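Local coordinates for protein inositol-1-monophosphatase SuhB (Mycobacterium tuberculosis, PDB 2Q74) that probably dephosphorylates inositol 1-phosphate to free myo-inositol, using magnesium as its cofactor, at residues I130-G134 against S146-G150; A225-V231 against G261-A267. Residue numbers count along the deposited sequence, not the author numbering.

Interaction 1 of 2, residues I130-G134 against S146-G150; sequences ITVAG and SAATG
V132, T149 and G134 carry most of the surface buried here, 51, 50 and 47 Å² of a summed 251 Å². Strand 130-134 and strand 146-148 run antiparallel (axes 4.8 Å apart at closest approach, 143° between N-to-C directions), and the chain leaves the strand at T149. V132 is the irregular residue: its phi/psi of -98/-28 leaves the extended region, and its carbonyl turns to T149, just past the end of the other strand, where V132 O accepts T149 N at 2.9 Å and, weakly, T149 OG1 at 3.3 Å. With V132 chi1 at t, V132 CG1 lies in van der Waals contact with T149 OG1 at 3.4 Å. G134 is fully extended (-165/161) and forms a hydrogen-bonded pair with A147: G134 N to A147 O is 3.1 Å, A147 N to G134 O 3.2 Å. Between these two anchoring points A133 and A148 make a non-hydrogen-bonded pair, CA atoms 4.1 Å apart and CB atoms also 4.1 Å apart, on the face covered by helix 8-33; A147 points to the opposite face, onto helix 233-245. On the far side of strand 130-138, V132 and A133 both oppose A125, so this is a beta hairpin whose first strand carries a classic bulge.

Interaction 2 of 2, residues A225-V231 against G261-A267; sequences AYYEHGV and GLVVVAA
G261 CA lies 4.5 Å from G230 CA; a CB on G261 would clash with G230 C. Strands 225-228 and 262-267 are antiparallel (axes 4.5 Å apart, 173° between directions), and pairing continues past the corner at 229-230: L262 N donates to V231 O at 2.8 Å, and L262 O accepts both G230 N and V231 N, each at 2.8 Å. This is a G1 beta bulge, with G230 at phi/psi 106/58, which calls for glycine, and the register shifts by one residue across it. V263 (chi1 t) pairs with H229 without backbone hydrogen bonds, V263 CG2 making a tight nonpolar contact with H229 ND1 at 3.1 Å. V264 is a hydrogen-bonded partner of E228: V264 N to E228 O is 3.0 Å, E228 N to V264 O 3.1 Å. V264 CG1 lies 4.1 Å from Y226 CE2 and V264 CG2 3.9 Å from V231 CB. These are adjacent strands of the five-stranded mixed sheet in the alpha-beta-alpha-beta-alpha sandwich, and Y226 (chi1 t) packs on helix 211-220, with Y226 OH giving a very short 2.5 Å bond to E228 OE1. V265 CG2 sits at the ring edge of Y227, 3.9 Å from Y227 CD1, while Y227 OH bonds G284 O. At A266, Y226 N to A266 O is 2.6 Å and A266 N to Y226 O 2.9 Å. A267 CB meets A225 CB at 3.7 Å, beside L275 of helix 272-280.

Interactions 1 and 2 belong to the two different beta sheets of the sandwich: 130-134 with 146-150 to the seven-stranded one, 225-231 with 261-267 to the five-stranded one. Their centres lie 18 Å apart and their nearest atoms about 9 Å, so they do not touch. Helix 233-245, which follows strand 225-231, links them, since T131 and A147 of interaction 1 pack on it. Near the start of that helix stands D235, which probably binds magnesium and substrate. The V231 side chain is about 4 Å from that of D235 and about 7 Å from that of D107, another probable magnesium ligand, whereas the T131 side chain is about 11 Å from that of D235. Interaction 2 therefore lies closer to the probable metal site.

Interaction 1 of 2, residues I130-G134 against S146-G150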
loop_
_atom_site.group_PDB
_atom_site.type_symbol
_atom_site.label_atom_id
_atom_site.label_comp_id
_atom_site.label_asym_id
_atom_site.label_seq_id
_atom_site.Cartn_x
_atom_site.Cartn_y
_atom_site.Cartn_z
ATOM N N ILE A 130 -27.440 -7.991 -9.357
ATOM C CA ILE A 130 -26.564 -7.239 -10.250
ATOM C C ILE A 130 -26.320 -5.856 -9.666
ATOM O O ILE A 130 -27.261 -5.194 -9.264
ATOM C CB ILE A 130 -27.193 -7.065 -11.649
ATOM C CG1 ILE A 130 -27.607 -8.430 -12.225
ATOM C CG2 ILE A 130 -26.220 -6.333 -12.588
ATOM C CD1 ILE A 130 -26.458 -9.483 -12.214
ATOM N N THR A 131 -25.064 -5.422 -9.638
ATOM C CA THR A 131 -24.710 -4.087 -9.165
ATOM C C THR A 131 -24.948 -2.997 -10.227
ATOM O O THR A 131 -24.319 -2.965 -11.287
ATOM C CB THR A 131 -23.258 -4.024 -8.684
ATOM O OG1 THR A 131 -23.017 -5.085 -7.747
ATOM C CG2 THR A 131 -22.973 -2.699 -7.985
ATOM N N VAL A 132 -25.874 -2.104 -9.899
ATOM C CA VAL A 132 -26.340 -1.030 -10.768
ATOM C C VAL A 132 -25.633 0.291 -10.454
ATOM O O VAL A 132 -25.492 1.165 -11.319
ATOM C CB VAL A 132 -27.854 -0.841 -10.568
ATOM C CG1 VAL A 132 -28.387 0.250 -11.475
ATOM C CG2 VAL A 132 -28.575 -2.151 -10.818
ATOM N N ALA A 133 -25.209 0.442 -9.201
ATOM C CA ALA A 133 -24.530 1.654 -8.769
ATOM C C ALA A 133 -23.721 1.398 -7.508
ATOM O O ALA A 133 -24.027 0.500 -6.725
ATOM C CB ALA A 133 -25.537 2.758 -8.535
ATOM N N GLY A 134 -22.679 2.193 -7.316
ATOM C CA GLY A 134 -21.760 1.919 -6.228
ATOM C C GLY A 134 -20.840 3.061 -5.884
ATOM O O GLY A 134 -20.637 3.964 -6.686
ATOM N N SER A 146 -16.831 6.338 -7.640
ATOM C CA SER A 146 -18.203 5.889 -7.872
ATOM C C SER A 146 -18.510 5.595 -9.318
ATOM O O SER A 146 -17.793 6.033 -10.213
ATOM C CB SER A 146 -19.191 6.927 -7.354
ATOM O OG SER A 146 -18.978 8.195 -7.964
ATOM N N ALA A 147 -19.596 4.859 -9.542
ATOM C CA ALA A 147 -20.012 4.494 -10.881
ATOM C C ALA A 147 -21.475 4.100 -10.865
ATOM O O ALA A 147 -22.040 3.854 -9.800
ATOM C CB ALA A 147 -19.168 3.355 -11.384
ATOM N N ALA A 148 -22.070 4.063 -12.051
ATOM C CA ALA A 148 -23.415 3.531 -12.267
ATOM C C ALA A 148 -23.523 2.975 -13.700
ATOM O O ALA A 148 -22.853 3.478 -14.608
ATOM C CB ALA A 148 -24.457 4.600 -12.025
ATOM N N THR A 149 -24.343 1.936 -13.897
ATOM C CA THR A 149 -24.417 1.249 -15.207
ATOM C C THR A 149 -24.709 2.207 -16.326
ATOM O O THR A 149 -25.721 2.907 -16.301
ATOM C CB THR A 149 -25.482 0.141 -15.263
ATOM O OG1 THR A 149 -26.574 0.476 -14.394
ATOM C CG2 THR A 149 -24.897 -1.194 -14.836
ATOM N N GLY A 150 -23.806 2.243 -17.299
ATOM C CA GLY A 150 -23.954 3.083 -18.474
ATOM C C GLY A 150 -23.465 4.501 -18.296
ATOM O O GLY A 150 -23.406 5.259 -19.255
#

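Interaction 2 of 2, residues A225-V231 against G261-A267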
loop_
_atom_site.group_PDB
_atom_site.type_symbol
_atom_site.label_atom_id
_atom_site.label_comp_id
_atom_site.label_asym_id
_atom_site.label_seq_id
_atom_site.Cartn_x
_atom_site.Cartn_y
_atom_site.Cartn_z
ATOM N N ALA A 225 -4.101 -4.841 -13.102
ATOM C CA ALA A 225 -5.039 -5.923 -12.795
ATOM C C ALA A 225 -5.104 -6.245 -11.340
ATOM O O ALA A 225 -4.225 -5.863 -10.521
ATOM C CB ALA A 225 -4.671 -7.174 -13.530
ATOM N N TYR A 226 -6.128 -7.015 -11.009
ATOM C CA TYR A 226 -6.312 -7.451 -9.635
ATOM C C TYR A 226 -6.899 -8.837 -9.614
ATOM O O TYR A 226 -7.800 -9.126 -10.368
ATOM C CB TYR A 226 -7.237 -6.476 -8.908
ATOM C CG TYR A 226 -7.804 -6.985 -7.614
ATOM C CD1 TYR A 226 -6.967 -7.251 -6.520
ATOM C CD2 TYR A 226 -9.178 -7.189 -7.467
ATOM C CE1 TYR A 226 -7.490 -7.712 -5.281
ATOM C CE2 TYR A 226 -9.718 -7.658 -6.260
ATOM C CZ TYR A 226 -8.856 -7.906 -5.156
ATOM O OH TYR A 226 -9.385 -8.356 -3.986
ATOM N N TYR A 227 -6.376 -9.677 -8.726
ATOM C CA TYR A 227 -6.857 -11.054 -8.566
ATOM C C TYR A 227 -6.902 -11.446 -7.081
ATOM O O TYR A 227 -5.892 -11.378 -6.366
ATOM C CB TYR A 227 -5.956 -12.043 -9.325
ATOM C CG TYR A 227 -6.097 -13.464 -8.841
ATOM C CD1 TYR A 227 -7.261 -14.170 -9.081
ATOM C CD2 TYR A 227 -5.101 -14.084 -8.104
ATOM C CE1 TYR A 227 -7.441 -15.481 -8.627
ATOM C CE2 TYR A 227 -5.259 -15.394 -7.629
ATOM C CZ TYR A 227 -6.449 -16.101 -7.909
ATOM O OH TYR A 227 -6.696 -17.410 -7.489
ATOM N N GLU A 228 -8.081 -11.877 -6.641
ATOM C CA GLU A 228 -8.236 -12.447 -5.318
ATOM C C GLU A 228 -9.240 -13.598 -5.277
ATOM O O GLU A 228 -10.314 -13.534 -5.868
ATOM C CB GLU A 228 -8.637 -11.378 -4.303
ATOM C CG GLU A 228 -8.410 -11.834 -2.866
ATOM C CD GLU A 228 -8.626 -10.761 -1.861
ATOM O OE1 GLU A 228 -8.305 -9.588 -2.144
ATOM O OE2 GLU A 228 -9.128 -11.097 -0.766
ATOM N N HIS A 229 -8.865 -14.633 -4.534
ATOM C CA HIS A 229 -9.679 -15.817 -4.333
ATOM C C HIS A 229 -10.323 -15.804 -2.946
ATOM O O HIS A 229 -9.648 -16.037 -1.946
ATOM C CB HIS A 229 -8.797 -17.056 -4.474
ATOM C CG HIS A 229 -9.564 -18.333 -4.524
ATOM N ND1 HIS A 229 -10.186 -18.777 -5.672
ATOM C CD2 HIS A 229 -9.806 -19.268 -3.575
ATOM C CE1 HIS A 229 -10.784 -19.930 -5.423
ATOM N NE2 HIS A 229 -10.565 -20.250 -4.160
ATOM N N GLY A 230 -11.624 -15.522 -2.891
ATOM C CA GLY A 230 -12.381 -15.571 -1.639
ATOM C C GLY A 230 -12.742 -14.209 -1.071
ATOM O O GLY A 230 -12.408 -13.894 0.068
ATOM N N VAL A 231 -13.457 -13.416 -1.856
ATOM C CA VAL A 231 -13.813 -12.065 -1.467
ATOM C C VAL A 231 -15.309 -12.002 -1.203
ATOM O O VAL A 231 -16.110 -12.375 -2.054
ATOM C CB VAL A 231 -13.443 -11.058 -2.584
ATOM C CG1 VAL A 231 -13.820 -9.631 -2.177
ATOM C CG2 VAL A 231 -11.962 -11.152 -2.917
ATOM N N GLY A 261 -17.255 -16.935 -0.103
ATOM C CA GLY A 261 -16.811 -15.760 -0.874
ATOM C C GLY A 261 -16.825 -15.952 -2.388
ATOM O O GLY A 261 -17.356 -16.943 -2.893
ATOM N N LEU A 262 -16.247 -14.996 -3.112
ATOM C CA LEU A 262 -16.166 -15.048 -4.572
ATOM C C LEU A 262 -14.728 -15.005 -5.081
ATOM O O LEU A 262 -13.808 -14.621 -4.367
ATOM C CB LEU A 262 -16.935 -13.886 -5.204
ATOM C CG LEU A 262 -18.407 -13.723 -4.830
ATOM C CD1 LEU A 262 -19.012 -12.597 -5.630
ATOM C CD2 LEU A 262 -19.198 -14.988 -5.060
ATOM N N VAL A 263 -14.559 -15.418 -6.334
ATOM C CA VAL A 263 -13.301 -15.277 -7.036
ATOM C C VAL A 263 -13.440 -14.076 -7.940
ATOM O O VAL A 263 -14.353 -14.022 -8.761
ATOM C CB VAL A 263 -12.981 -16.505 -7.870
ATOM C CG1 VAL A 263 -11.711 -16.284 -8.681
ATOM C CG2 VAL A 263 -12.849 -17.713 -6.969
ATOM N N VAL A 264 -12.532 -13.116 -7.777
ATOM C CA VAL A 264 -12.590 -11.858 -8.498
ATOM C C VAL A 264 -11.365 -11.708 -9.360
ATOM O O VAL A 264 -10.224 -11.865 -8.861
ATOM C CB VAL A 264 -12.624 -10.650 -7.534
ATOM C CG1 VAL A 264 -12.812 -9.344 -8.317
ATOM C CG2 VAL A 264 -13.709 -10.828 -6.477
ATOM N N VAL A 265 -11.601 -11.422 -10.643
ATOM C CA VAL A 265 -10.543 -11.012 -11.558
ATOM C C VAL A 265 -10.952 -9.701 -12.225
ATOM O O VAL A 265 -12.060 -9.566 -12.732
ATOM C CB VAL A 265 -10.222 -12.083 -12.593
ATOM C CG1 VAL A 265 -9.079 -11.618 -13.487
ATOM C CG2 VAL A 265 -9.853 -13.384 -11.905
ATOM N N ALA A 266 -10.071 -8.713 -12.161
ATOM C CA ALA A 266 -10.304 -7.420 -12.789
ATOM C C ALA A 266 -9.020 -6.980 -13.480
ATOM O O ALA A 266 -7.977 -6.944 -12.864
ATOM C CB ALA A 266 -10.735 -6.412 -11.761
ATOM N N ALA A 267 -9.089 -6.658 -14.761
ATOM C CA ALA A 267 -7.879 -6.365 -15.517
ATOM C C ALA A 267 -8.149 -5.391 -16.647
ATOM O O ALA A 267 -9.255 -5.357 -17.202
ATOM C CB ALA A 267 -7.311 -7.659 -16.084
#